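PDB 2PLW: ribosomal RNA methyltransferase, putative from Plasmodium falciparum, which binds S-adenosylmethionine through the FtsJ-like methyltransferase domain seen here and probably transfers its methyl group to a ribose 2'-oxygen of ribosomal RNA. Local coordinates for residues Glu12-Tyr17 with His175-Lys180; Ile29-Gly34 with Gly53-Met59; Phe67-Glu71 with Val94-Leu98; Tyr150-Leu156 with Arg187-Cys193. All blocks are in the same frame, centred on the assembly; numbering follows the deposited sequence.

Contact 1: Glu12-Tyr17 with His175-Lys180; sequences ELDNKY and HTTKPK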
# COMPACT_ATOMS: atom_id res chain seq x y z
N GLU A 12 1.11 -2.19 14.61
CA GLU A 12 1.41 -0.88 15.18
C GLU A 12 0.64 0.22 14.43
O GLU A 12 0.03 1.09 15.05
CB GLU A 12 2.92 -0.64 15.11
CG GLU A 12 3.39 0.74 15.52
CD GLU A 12 4.90 0.95 15.34
OE1 GLU A 12 5.63 -0.05 15.08
OE2 GLU A 12 5.33 2.13 15.48
N LEU A 13 0.68 0.17 13.10
CA LEU A 13 0.00 1.15 12.28
C LEU A 13 -1.50 1.19 12.55
O LEU A 13 -2.08 2.26 12.74
CB LEU A 13 0.26 0.88 10.79
CG LEU A 13 1.63 1.33 10.27
CD1 LEU A 13 1.85 0.69 8.90
CD2 LEU A 13 1.69 2.86 10.19
N ASP A 14 -2.13 0.01 12.56
CA ASP A 14 -3.57 -0.06 12.75
C ASP A 14 -3.95 0.29 14.19
O ASP A 14 -4.98 0.90 14.42
CB ASP A 14 -4.15 -1.42 12.37
CG ASP A 14 -5.68 -1.41 12.36
OD1 ASP A 14 -6.27 -0.57 11.64
OD2 ASP A 14 -6.30 -2.19 13.11
N ASN A 15 -3.10 -0.08 15.14
CA ASN A 15 -3.32 0.34 16.53
C ASN A 15 -3.36 1.86 16.72
O ASN A 15 -4.14 2.38 17.54
CB ASN A 15 -2.24 -0.28 17.42
CG ASN A 15 -2.52 -1.72 17.76
OD1 ASN A 15 -3.61 -2.25 17.50
ND2 ASN A 15 -1.53 -2.37 18.36
N LYS A 16 -2.53 2.58 15.96
CA LYS A 16 -2.42 4.02 16.06
C LYS A 16 -3.45 4.72 15.18
O LYS A 16 -4.09 5.71 15.60
CB LYS A 16 -0.99 4.46 15.71
CG LYS A 16 -0.72 5.98 15.84
CD LYS A 16 0.73 6.33 15.52
CE LYS A 16 1.12 7.74 15.98
NZ LYS A 16 1.81 7.75 17.32
N TYR A 17 -3.61 4.23 13.95
CA TYR A 17 -4.41 4.94 12.97
C TYR A 17 -5.79 4.35 12.70
O TYR A 17 -6.59 5.00 12.01
CB TYR A 17 -3.62 5.13 11.67
CG TYR A 17 -2.35 5.93 11.89
CD1 TYR A 17 -2.37 7.33 11.98
CD2 TYR A 17 -1.13 5.28 12.02
CE1 TYR A 17 -1.20 8.05 12.18
CE2 TYR A 17 0.04 5.98 12.23
CZ TYR A 17 0.00 7.37 12.31
OH TYR A 17 1.18 8.04 12.52
N HIS A 175 -0.03 12.14 7.39
CA HIS A 175 0.86 12.06 8.57
C HIS A 175 2.12 11.30 8.20
O HIS A 175 2.07 10.34 7.44
CB HIS A 175 0.17 11.36 9.75
CG HIS A 175 -1.21 11.87 10.04
ND1 HIS A 175 -2.34 11.40 9.41
CD2 HIS A 175 -1.63 12.83 10.91
CE1 HIS A 175 -3.40 12.04 9.87
NE2 HIS A 175 -3.00 12.91 10.78
N THR A 176 3.26 11.74 8.72
CA THR A 176 4.47 10.93 8.63
C THR A 176 4.65 10.21 9.98
O THR A 176 4.56 10.84 11.05
CB THR A 176 5.70 11.79 8.31
OG1 THR A 176 5.41 12.65 7.21
CG2 THR A 176 6.86 10.90 7.91
N THR A 177 4.88 8.90 9.92
CA THR A 177 5.13 8.14 11.14
C THR A 177 6.59 8.34 11.58
O THR A 177 7.38 8.90 10.83
CB THR A 177 4.87 6.64 10.91
OG1 THR A 177 5.87 6.12 10.03
CG2 THR A 177 3.51 6.43 10.29
N LYS A 178 6.92 7.86 12.77
CA LYS A 178 8.29 7.91 13.30
C LYS A 178 9.27 7.01 12.53
O LYS A 178 8.97 5.84 12.29
CB LYS A 178 8.29 7.53 14.79
CG LYS A 178 9.59 7.84 15.51
CD LYS A 178 9.79 9.36 15.69
CE LYS A 178 11.02 9.68 16.55
NZ LYS A 178 12.28 9.79 15.75
N PRO A 179 10.44 7.57 12.11
CA PRO A 179 11.46 6.80 11.37
C PRO A 179 11.92 5.51 12.07
O PRO A 179 11.97 5.46 13.31
CB PRO A 179 12.64 7.78 11.27
CG PRO A 179 12.05 9.12 11.43
CD PRO A 179 10.84 8.97 12.29
N LYS A 180 12.25 4.49 11.28
CA LYS A 180 12.72 3.20 11.82
C LYS A 180 14.00 2.73 11.13
O LYS A 180 14.09 2.76 9.90
CB LYS A 180 11.62 2.13 11.71
CG LYS A 180 10.51 2.24 12.78
CD LYS A 180 9.27 1.42 12.43
CE LYS A 180 8.50 0.99 13.70
NZ LYS A 180 8.11 2.11 14.62
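The final turns of helix 7-17 run beside the end of strand 171-176 and the loop that follows it, without any close approach of the two backbones: CA of Leu13 is 8.7 Å from CA of Thr177, and CA of Tyr17 is 9.9 Å from CA of His175. Side chains therefore fill the gap. This is an outer corner of the Rossmann-like methyltransferase fold, where an N-terminal helix meets an outermost strand of the sheet. The helix is still regular here, with Tyr17 N bonded to Leu13 O at 2.8 Å, so Leu13 and Tyr17, one turn apart, both reach the other segment. Tyr17 has the largest covered area. Its ring passes beside His175, the two planes inclined at 40° with centroids 6.0 Å apart, and CE1 of Tyr17 lies 4.3 Å from CB of His175. The methyl CG2 of Thr177 touches both helix residues, 3.6 Å from OH of Tyr17 and 4.0 Å from CD2 of Leu13, while the hydroxyl of Thr177 is hydrogen-bonded to the backbone N of Tyr190 in the neighbouring strand. Tyr17 also touches Val192 of that strand. At the exposed end, Glu12 and Lys180 extend to meet in a salt bridge: NZ of Lys180 is 2.9 Å from OE2 of Glu12, with a weak second bond of 3.3 Å to OE1 of Glu12.

Contact 2: Ile29-Gly34 with Gly53-Met59; sequences IGCYPG and GIDKKIM. With SAM (S-adenosylmethionine), chain C.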
# COMPACT_ATOMS: atom_id res chain seq x y z
N ILE A 29 -0.06 -3.91 -1.04
CA ILE A 29 0.94 -3.89 -2.11
C ILE A 29 2.29 -4.28 -1.53
O ILE A 29 2.64 -3.83 -0.43
CB ILE A 29 1.03 -2.50 -2.77
CG1 ILE A 29 -0.34 -2.11 -3.35
CG2 ILE A 29 2.15 -2.49 -3.86
CD1 ILE A 29 -0.35 -0.74 -3.98
N GLY A 30 3.02 -5.11 -2.27
CA GLY A 30 4.28 -5.68 -1.77
C GLY A 30 3.96 -6.71 -0.69
O GLY A 30 4.52 -6.65 0.39
N CYS A 31 3.06 -7.65 -0.98
CA CYS A 31 2.48 -8.48 0.08
C CYS A 31 3.33 -9.68 0.48
O CYS A 31 3.04 -10.30 1.51
CB CYS A 31 1.07 -8.99 -0.29
SG CYS A 31 1.01 -9.97 -1.80
N TYR A 32 4.33 -10.04 -0.34
CA TYR A 32 5.12 -11.27 -0.09
C TYR A 32 5.95 -11.13 1.18
O TYR A 32 6.62 -10.11 1.37
CB TYR A 32 6.06 -11.57 -1.26
CG TYR A 32 6.87 -12.82 -1.05
CD1 TYR A 32 6.47 -14.01 -1.63
CD2 TYR A 32 8.02 -12.81 -0.25
CE1 TYR A 32 7.19 -15.18 -1.41
CE2 TYR A 32 8.75 -13.96 -0.02
CZ TYR A 32 8.34 -15.15 -0.61
OH TYR A 32 9.05 -16.30 -0.40
N PRO A 33 5.99 -12.17 2.03
CA PRO A 33 5.37 -13.52 1.94
C PRO A 33 3.95 -13.60 2.41
O PRO A 33 3.34 -14.65 2.26
CB PRO A 33 6.25 -14.36 2.88
CG PRO A 33 6.66 -13.42 3.90
CD PRO A 33 6.85 -12.08 3.22
N GLY A 34 3.44 -12.55 3.05
CA GLY A 34 2.01 -12.46 3.32
C GLY A 34 1.54 -12.10 4.71
O GLY A 34 0.36 -12.22 4.98
N GLY A 53 -3.85 -8.99 -2.30
CA GLY A 53 -2.41 -8.80 -2.16
C GLY A 53 -1.79 -8.71 -3.52
O GLY A 53 -2.14 -9.50 -4.42
N ILE A 54 -0.82 -7.81 -3.68
CA ILE A 54 -0.09 -7.72 -4.94
C ILE A 54 1.39 -7.80 -4.62
O ILE A 54 1.85 -7.09 -3.74
CB ILE A 54 -0.37 -6.41 -5.70
CG1 ILE A 54 -1.79 -6.44 -6.29
CG2 ILE A 54 0.62 -6.29 -6.92
CD1 ILE A 54 -2.20 -5.13 -6.94
N ASP A 55 2.14 -8.64 -5.33
CA ASP A 55 3.61 -8.57 -5.24
C ASP A 55 4.20 -9.06 -6.54
O ASP A 55 3.58 -9.86 -7.23
CB ASP A 55 4.12 -9.45 -4.10
CG ASP A 55 5.51 -9.09 -3.64
OD1 ASP A 55 6.49 -9.29 -4.39
OD2 ASP A 55 5.63 -8.63 -2.50
N LYS A 56 5.40 -8.60 -6.87
CA LYS A 56 6.09 -9.14 -8.06
C LYS A 56 6.53 -10.60 -7.81
O LYS A 56 6.66 -11.36 -8.75
CB LYS A 56 7.26 -8.24 -8.49
CG LYS A 56 8.34 -8.07 -7.46
CD LYS A 56 9.22 -6.82 -7.71
CE LYS A 56 10.06 -6.95 -8.97
NZ LYS A 56 11.08 -5.86 -9.03
N LYS A 57 6.71 -10.96 -6.55
CA LYS A 57 7.02 -12.35 -6.14
C LYS A 57 5.75 -13.14 -5.82
O LYS A 57 4.83 -12.63 -5.17
CB LYS A 57 7.92 -12.36 -4.91
CG LYS A 57 9.34 -11.85 -5.13
CD LYS A 57 10.20 -12.12 -3.86
CE LYS A 57 10.25 -10.85 -2.98
NZ LYS A 57 10.50 -11.06 -1.51
N ILE A 58 5.73 -14.40 -6.23
CA ILE A 58 4.57 -15.25 -6.02
C ILE A 58 4.45 -15.64 -4.56
O ILE A 58 5.40 -16.18 -3.97
CB ILE A 58 4.57 -16.50 -6.94
CG1 ILE A 58 4.39 -16.07 -8.40
CG2 ILE A 58 3.38 -17.40 -6.62
CD1 ILE A 58 4.92 -17.04 -9.41
N MET A 59 3.30 -15.34 -3.97
CA MET A 59 3.08 -15.61 -2.57
C MET A 59 2.37 -16.96 -2.47
O MET A 59 1.55 -17.29 -3.33
CB MET A 59 2.21 -14.48 -1.99
CG MET A 59 1.68 -14.72 -0.62
SD MET A 59 0.71 -13.33 -0.02
CE MET A 59 -0.92 -13.74 -0.67
N SAM C . 4.43 -6.64 4.08
CA SAM C . 4.99 -7.97 3.67
C SAM C . 4.62 -9.07 4.67
O SAM C . 4.21 -8.75 5.79
OXT SAM C . 4.70 -10.28 4.40
CB SAM C . 6.52 -7.86 3.53
CG SAM C . 6.82 -7.01 2.29
SD SAM C . 8.52 -7.09 1.70
CE SAM C . 9.30 -6.17 3.03
C5' SAM C . 8.52 -5.88 0.35
C4' SAM C . 7.92 -6.48 -0.92
O4' SAM C . 7.72 -5.42 -1.86
C3' SAM C . 8.78 -7.55 -1.63
O3' SAM C . 8.17 -8.82 -1.56
C2' SAM C . 8.87 -7.05 -3.08
O2' SAM C . 8.77 -8.04 -4.10
C1' SAM C . 7.73 -6.05 -3.14
N9 SAM C . 7.82 -5.03 -4.19
C8 SAM C . 8.84 -4.14 -4.45
N7 SAM C . 8.48 -3.36 -5.48
C5 SAM C . 7.24 -3.74 -5.88
C6 SAM C . 6.38 -3.29 -6.88
N6 SAM C . 6.71 -2.29 -7.68
N1 SAM C . 5.15 -3.88 -7.04
C2 SAM C . 4.74 -4.92 -6.23
N3 SAM C . 5.59 -5.36 -5.23
C4 SAM C . 6.81 -4.79 -5.07
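Tyr32, Cys31 and Met59 give up the most surface where the loop after strand 24-29 crosses the end of strand 49-55, forming much of the S-adenosylmethionine site of this Rossmann-like fold. The Tyr32 ring lies along 57-59, with CD of Lys57 over one face and Ile58 O at its edge, 3.3 Å from CE1 of Tyr32. The backbone N of Tyr32 donates to Asp55 OD2 (2.9 Å). That carboxylate holds the ribose too: O2' of SAM is 2.6 Å from OD1 of Asp55, and O3' of SAM 2.7 Å from OD2 of Asp55. Cys31 SG packs against Met59 SD at 3.8 Å, and Cys31 N bonds to Ile54 O (3.1 Å). Glycines make room: a CB on Gly30 would clash with the ribose O4', and one on Gly53 with Cys31 SG. Past the cis peptide before Pro33, Gly34 N binds SAM OXT (2.9 Å). Gly34 is the N-cap of helix 35-43, while the parallel Ile29-Ile54 pair belongs to the central sheet, with strand 107-112 beside Ile29 and strand 66-69 beside Gly53.

Contact 3: Phe67-Glu71 with Val94-Leu98; sequences FIQGE and VDYKL. With SAM (S-adenosylmethionine), chain C.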
# COMPACT_ATOMS: atom_id res chain seq x y z
N PHE A 67 -4.76 -13.08 -4.49
CA PHE A 67 -3.41 -12.64 -4.78
C PHE A 67 -3.28 -12.30 -6.27
O PHE A 67 -3.89 -12.97 -7.13
CB PHE A 67 -2.37 -13.70 -4.38
CG PHE A 67 -0.98 -13.38 -4.85
CD1 PHE A 67 -0.27 -12.34 -4.26
CD2 PHE A 67 -0.39 -14.12 -5.86
CE1 PHE A 67 1.02 -12.05 -4.68
CE2 PHE A 67 0.91 -13.83 -6.31
CZ PHE A 67 1.60 -12.78 -5.73
N ILE A 68 -2.50 -11.27 -6.56
CA ILE A 68 -2.21 -10.87 -7.94
C ILE A 68 -0.71 -10.72 -8.06
O ILE A 68 -0.11 -9.90 -7.37
CB ILE A 68 -2.93 -9.56 -8.33
CG1 ILE A 68 -4.45 -9.77 -8.33
CG2 ILE A 68 -2.38 -9.04 -9.69
CD1 ILE A 68 -5.27 -8.45 -8.45
N GLN A 69 -0.10 -11.52 -8.93
CA GLN A 69 1.31 -11.29 -9.17
C GLN A 69 1.48 -10.12 -10.15
O GLN A 69 0.87 -10.08 -11.23
CB GLN A 69 2.03 -12.54 -9.70
CG GLN A 69 3.52 -12.30 -9.75
CD GLN A 69 4.30 -13.42 -10.43
OE1 GLN A 69 3.73 -14.20 -11.18
NE2 GLN A 69 5.61 -13.49 -10.16
N GLY A 70 2.29 -9.16 -9.76
CA GLY A 70 2.55 -8.01 -10.62
C GLY A 70 3.43 -6.96 -9.99
O GLY A 70 3.46 -6.81 -8.78
N GLU A 71 4.17 -6.24 -10.82
CA GLU A 71 5.00 -5.17 -10.32
C GLU A 71 4.28 -3.84 -10.57
O GLU A 71 4.07 -3.44 -11.72
CB GLU A 71 6.37 -5.20 -11.02
CG GLU A 71 7.26 -4.03 -10.63
CD GLU A 71 8.65 -4.13 -11.25
OE1 GLU A 71 8.86 -5.00 -12.12
OE2 GLU A 71 9.51 -3.33 -10.87
N VAL A 94 -2.38 -6.49 -14.17
CA VAL A 94 -2.87 -6.14 -12.81
C VAL A 94 -4.28 -5.54 -12.90
O VAL A 94 -5.20 -5.93 -12.17
CB VAL A 94 -1.89 -5.21 -12.06
CG1 VAL A 94 -2.53 -4.58 -10.80
CG2 VAL A 94 -0.62 -5.98 -11.64
N ASP A 95 -4.49 -4.64 -13.86
CA ASP A 95 -5.80 -3.99 -13.98
C ASP A 95 -6.94 -4.97 -14.27
O ASP A 95 -8.01 -4.86 -13.69
CB ASP A 95 -5.74 -2.93 -15.05
CG ASP A 95 -4.61 -1.96 -14.81
OD1 ASP A 95 -4.78 -1.00 -14.03
OD2 ASP A 95 -3.54 -2.19 -15.41
N TYR A 96 -6.70 -5.90 -15.19
CA TYR A 96 -7.75 -6.85 -15.54
C TYR A 96 -8.01 -7.88 -14.44
O TYR A 96 -9.17 -8.26 -14.19
CB TYR A 96 -7.50 -7.42 -16.94
CG TYR A 96 -8.08 -6.42 -17.93
CD1 TYR A 96 -7.25 -5.52 -18.61
CD2 TYR A 96 -9.46 -6.30 -18.11
CE1 TYR A 96 -7.77 -4.58 -19.46
CE2 TYR A 96 -9.99 -5.35 -19.00
CZ TYR A 96 -9.13 -4.50 -19.66
OH TYR A 96 -9.64 -3.56 -20.51
N LYS A 97 -6.96 -8.23 -13.70
CA LYS A 97 -7.14 -9.05 -12.51
C LYS A 97 -7.92 -8.31 -11.42
O LYS A 97 -8.80 -8.88 -10.79
CB LYS A 97 -5.79 -9.52 -11.98
CG LYS A 97 -5.13 -10.53 -12.92
CD LYS A 97 -3.84 -11.03 -12.34
CE LYS A 97 -2.84 -11.49 -13.41
NZ LYS A 97 -1.44 -11.57 -12.84
N LEU A 98 -7.61 -7.03 -11.20
CA LEU A 98 -8.44 -6.20 -10.31
C LEU A 98 -9.88 -6.09 -10.76
O LEU A 98 -10.79 -6.15 -9.95
CB LEU A 98 -7.84 -4.79 -10.09
CG LEU A 98 -6.60 -4.79 -9.22
CD1 LEU A 98 -5.88 -3.42 -9.31
CD2 LEU A 98 -6.92 -5.16 -7.73
N SAM C . 4.43 -6.64 4.08
CA SAM C . 4.99 -7.97 3.67
C SAM C . 4.62 -9.07 4.67
O SAM C . 4.21 -8.75 5.79
OXT SAM C . 4.70 -10.28 4.40
CB SAM C . 6.52 -7.86 3.53
CG SAM C . 6.82 -7.01 2.29
SD SAM C . 8.52 -7.09 1.70
CE SAM C . 9.30 -6.17 3.03
C5' SAM C . 8.52 -5.88 0.35
C4' SAM C . 7.92 -6.48 -0.92
O4' SAM C . 7.72 -5.42 -1.86
C3' SAM C . 8.78 -7.55 -1.63
O3' SAM C . 8.17 -8.82 -1.56
C2' SAM C . 8.87 -7.05 -3.08
O2' SAM C . 8.77 -8.04 -4.10
C1' SAM C . 7.73 -6.05 -3.14
N9 SAM C . 7.82 -5.03 -4.19
C8 SAM C . 8.84 -4.14 -4.45
N7 SAM C . 8.48 -3.36 -5.48
C5 SAM C . 7.24 -3.74 -5.88
C6 SAM C . 6.38 -3.29 -6.88
N6 SAM C . 6.71 -2.29 -7.68
N1 SAM C . 5.15 -3.88 -7.04
C2 SAM C . 4.74 -4.92 -6.23
N3 SAM C . 5.59 -5.36 -5.23
C4 SAM C . 6.81 -4.79 -5.07
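Ile68 points from strand 66-69 onto helix 93-102 and overlaps three of its side chains: CG2 of Ile68 is 3.6 Å from CD of Lys97 and 4.0 Å from CG2 of Val94, and CD1 of Ile68 is 3.8 Å from CD2 of Leu98. It has the most surface covered of any residue in the contact. Strand 67-69 and helix segment 94-98 run nearly antiparallel, at 164°, their axes approaching to 9.0 Å, in the manner of a helix covering the outermost strand of a Rossmann-like sheet. The backbones come closest at Gly70, whose CA is 6.1 Å from CA of Val94; a CB there would clash with CG2 of Val94, so the absence of a side chain lets the helix settle close. Val94 and Leu98 also pack on Phe139 of helix 122-143, and Ile68 on Ile52 and Ile54 of the adjoining strand. Just beyond the strand, the chain enters the cofactor pocket: O of Gly70 lies 3.4 Å from C2 of the SAM adenine. The one polar link across the contact is weak, NZ of Lys97 to O of Gln69 at 3.2 Å. Cohesion thus rests mainly on aliphatic contact, including the methylenes of Lys97, whose ammonium end reaches past Ile68 to the strand backbone.

Contact 4: Tyr150-Leu156 with Arg187-Cys193; sequences YIVKMYL and REIYLVC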
# COMPACT_ATOMS: atom_id res chain seq x y z
N TYR A 150 -4.73 5.52 2.50
CA TYR A 150 -3.57 5.07 1.75
C TYR A 150 -2.38 5.18 2.65
O TYR A 150 -2.14 6.27 3.19
CB TYR A 150 -3.39 5.99 0.55
CG TYR A 150 -2.10 5.83 -0.22
CD1 TYR A 150 -1.67 4.56 -0.64
CD2 TYR A 150 -1.39 6.95 -0.65
CE1 TYR A 150 -0.49 4.40 -1.43
CE2 TYR A 150 -0.21 6.81 -1.43
CZ TYR A 150 0.22 5.54 -1.82
OH TYR A 150 1.36 5.38 -2.58
N ILE A 151 -1.65 4.08 2.83
CA ILE A 151 -0.41 4.08 3.63
C ILE A 151 0.72 3.52 2.80
O ILE A 151 0.62 2.45 2.22
CB ILE A 151 -0.59 3.29 4.95
CG1 ILE A 151 -1.78 3.88 5.71
CG2 ILE A 151 0.70 3.41 5.76
CD1 ILE A 151 -2.06 3.20 7.03
N VAL A 152 1.81 4.28 2.69
CA VAL A 152 2.90 3.84 1.82
C VAL A 152 4.24 4.03 2.51
O VAL A 152 4.51 5.09 3.09
CB VAL A 152 2.85 4.56 0.44
CG1 VAL A 152 2.90 6.09 0.59
CG2 VAL A 152 3.95 4.04 -0.51
N LYS A 153 5.07 2.99 2.44
CA LYS A 153 6.42 3.07 3.00
C LYS A 153 7.41 3.75 2.04
O LYS A 153 7.29 3.63 0.82
CB LYS A 153 6.92 1.67 3.37
CG LYS A 153 8.21 1.65 4.18
CD LYS A 153 8.59 0.23 4.60
CE LYS A 153 8.91 -0.72 3.49
NZ LYS A 153 9.14 -2.10 4.04
N MET A 154 8.38 4.47 2.60
CA MET A 154 9.50 4.93 1.77
C MET A 154 10.72 5.13 2.65
O MET A 154 10.59 5.23 3.89
CB MET A 154 9.17 6.23 1.05
CG MET A 154 9.10 7.46 1.96
SD MET A 154 8.94 9.01 1.03
CE MET A 154 10.33 8.91 -0.10
N TYR A 155 11.90 5.19 2.01
CA TYR A 155 13.11 5.63 2.72
C TYR A 155 13.03 7.12 2.96
O TYR A 155 12.90 7.90 2.02
CB TYR A 155 14.40 5.29 1.95
CG TYR A 155 14.72 3.82 1.97
CD1 TYR A 155 14.96 3.15 3.17
CD2 TYR A 155 14.75 3.09 0.78
CE1 TYR A 155 15.22 1.78 3.19
CE2 TYR A 155 15.01 1.72 0.79
CZ TYR A 155 15.25 1.08 2.00
OH TYR A 155 15.51 -0.27 2.01
N LEU A 156 13.10 7.52 4.23
CA LEU A 156 13.07 8.92 4.60
C LEU A 156 14.27 9.65 4.00
O LEU A 156 15.39 9.13 3.99
CB LEU A 156 13.07 9.10 6.12
CG LEU A 156 13.12 10.53 6.69
CD1 LEU A 156 11.82 11.29 6.53
CD2 LEU A 156 13.47 10.51 8.18
N ARG A 187 16.83 5.03 6.93
CA ARG A 187 15.62 4.96 7.78
C ARG A 187 14.34 4.95 6.94
O ARG A 187 14.28 5.59 5.89
CB ARG A 187 15.57 6.16 8.73
CG ARG A 187 16.48 6.09 9.95
CD ARG A 187 17.13 7.43 10.16
NE ARG A 187 16.33 8.36 10.95
CZ ARG A 187 16.35 9.68 10.79
NH1 ARG A 187 15.60 10.46 11.57
NH2 ARG A 187 17.10 10.24 9.84
N GLU A 188 13.31 4.25 7.42
CA GLU A 188 12.02 4.15 6.72
C GLU A 188 10.88 4.76 7.50
O GLU A 188 10.86 4.73 8.73
CB GLU A 188 11.69 2.69 6.43
CG GLU A 188 12.41 2.14 5.21
CD GLU A 188 12.22 0.65 5.08
OE1 GLU A 188 11.89 -0.01 6.09
OE2 GLU A 188 12.40 0.13 3.94
N ILE A 189 9.92 5.33 6.78
CA ILE A 189 8.74 5.92 7.40
C ILE A 189 7.56 5.44 6.59
O ILE A 189 7.75 4.90 5.50
CB ILE A 189 8.75 7.48 7.40
CG1 ILE A 189 8.99 8.06 5.99
CG2 ILE A 189 9.81 8.04 8.39
CD1 ILE A 189 7.71 8.52 5.31
N TYR A 190 6.37 5.63 7.13
CA TYR A 190 5.14 5.47 6.35
C TYR A 190 4.46 6.82 6.23
O TYR A 190 4.42 7.58 7.19
CB TYR A 190 4.19 4.46 7.00
CG TYR A 190 4.72 3.04 7.02
CD1 TYR A 190 4.49 2.17 5.94
CD2 TYR A 190 5.44 2.56 8.12
CE1 TYR A 190 4.95 0.87 5.95
CE2 TYR A 190 5.92 1.25 8.14
CZ TYR A 190 5.68 0.41 7.05
OH TYR A 190 6.17 -0.88 7.10
N LEU A 191 3.93 7.11 5.03
CA LEU A 191 3.05 8.25 4.85
C LEU A 191 1.62 7.71 4.99
O LEU A 191 1.23 6.82 4.25
CB LEU A 191 3.26 8.90 3.48
CG LEU A 191 4.67 9.46 3.24
CD1 LEU A 191 4.97 9.60 1.72
CD2 LEU A 191 4.88 10.78 3.97
N VAL A 192 0.92 8.19 6.01
CA VAL A 192 -0.44 7.76 6.32
C VAL A 192 -1.42 8.80 5.84
O VAL A 192 -1.44 9.94 6.33
CB VAL A 192 -0.60 7.53 7.86
CG1 VAL A 192 -2.01 7.06 8.17
CG2 VAL A 192 0.39 6.52 8.32
N CYS A 193 -2.27 8.43 4.87
CA CYS A 193 -3.12 9.38 4.22
C CYS A 193 -4.57 9.00 4.44
O CYS A 193 -4.98 7.89 4.11
CB CYS A 193 -2.85 9.36 2.70
SG CYS A 193 -1.09 9.54 2.29
O HOH W 1 13.34 -1.98 3.08
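A buried lysine lies across a tyrosine ring: CG of Lys153 sits over the face of Tyr190, 4.2 Å from its centroid, a CH-pi contact. The predicted proton acceptor, Lys153 has its NZ in a salt bridge with Asp113, which also accepts from Tyr190 OH, and its side chain comes to about 4 Å from the bound SAM. Glu188 OE2 offers Lys153 NZ a second, long ion pair at 4.0 Å, and takes a bond from a water at 2.5 Å that also contacts Tyr155 OH. The two segments pair antiparallel. Hydrogen-bonded pairs Tyr150-Cys193, Val152-Leu191 and Met154-Ile189 alternate with non-hydrogen-bonded ones at Ile151-Val192, Lys153-Tyr190 and Tyr155-Glu188, where the side chains diverge; Leu156 N to Arg187 O, 2.8 Å, closes the series. The face carrying Tyr150, Val152, Met154, Ile189, Leu191 and Cys193 is mostly apolar, with CG of Met154 3.8 Å from CD1 of Ile189; Tyr150 OH bonds to Thr137. The other face carries Ile151, Lys153, Tyr190 and Val192. Within the sheet, strand 107-112 pairs with Ile151 and Lys153 on one side and strand 171-176 lies next to strand 188-196 on the other, while helices 122-143 and 160-168 cover the Tyr150 and Met154 face.

All four contacts meet one mixed sheet. Contact 1 is a surface contact at the 171-176 edge, contact 3 a buried one at the 66-69 edge, on opposite sides of the chain's centre; contacts 2 and 4 lie buried between them. Contacts 1 and 4 share a sheet neighbourhood, with His175 N bonded to Val192 O at 2.8 Å, as do contacts 2 and 3, where Gly53 O meets Ile68 N at 2.8 Å; both of these touch SAM, contact 2 at its ribose and carboxylate, contact 3 at its adenine. Chemistry follows place: an exposed ion pair in contact 1, aliphatic helix-on-strand packing in contact 3, backbone and carboxylate bonds to cofactor in contact 2, and continuous strand pairing that carries a charged site in contact 4.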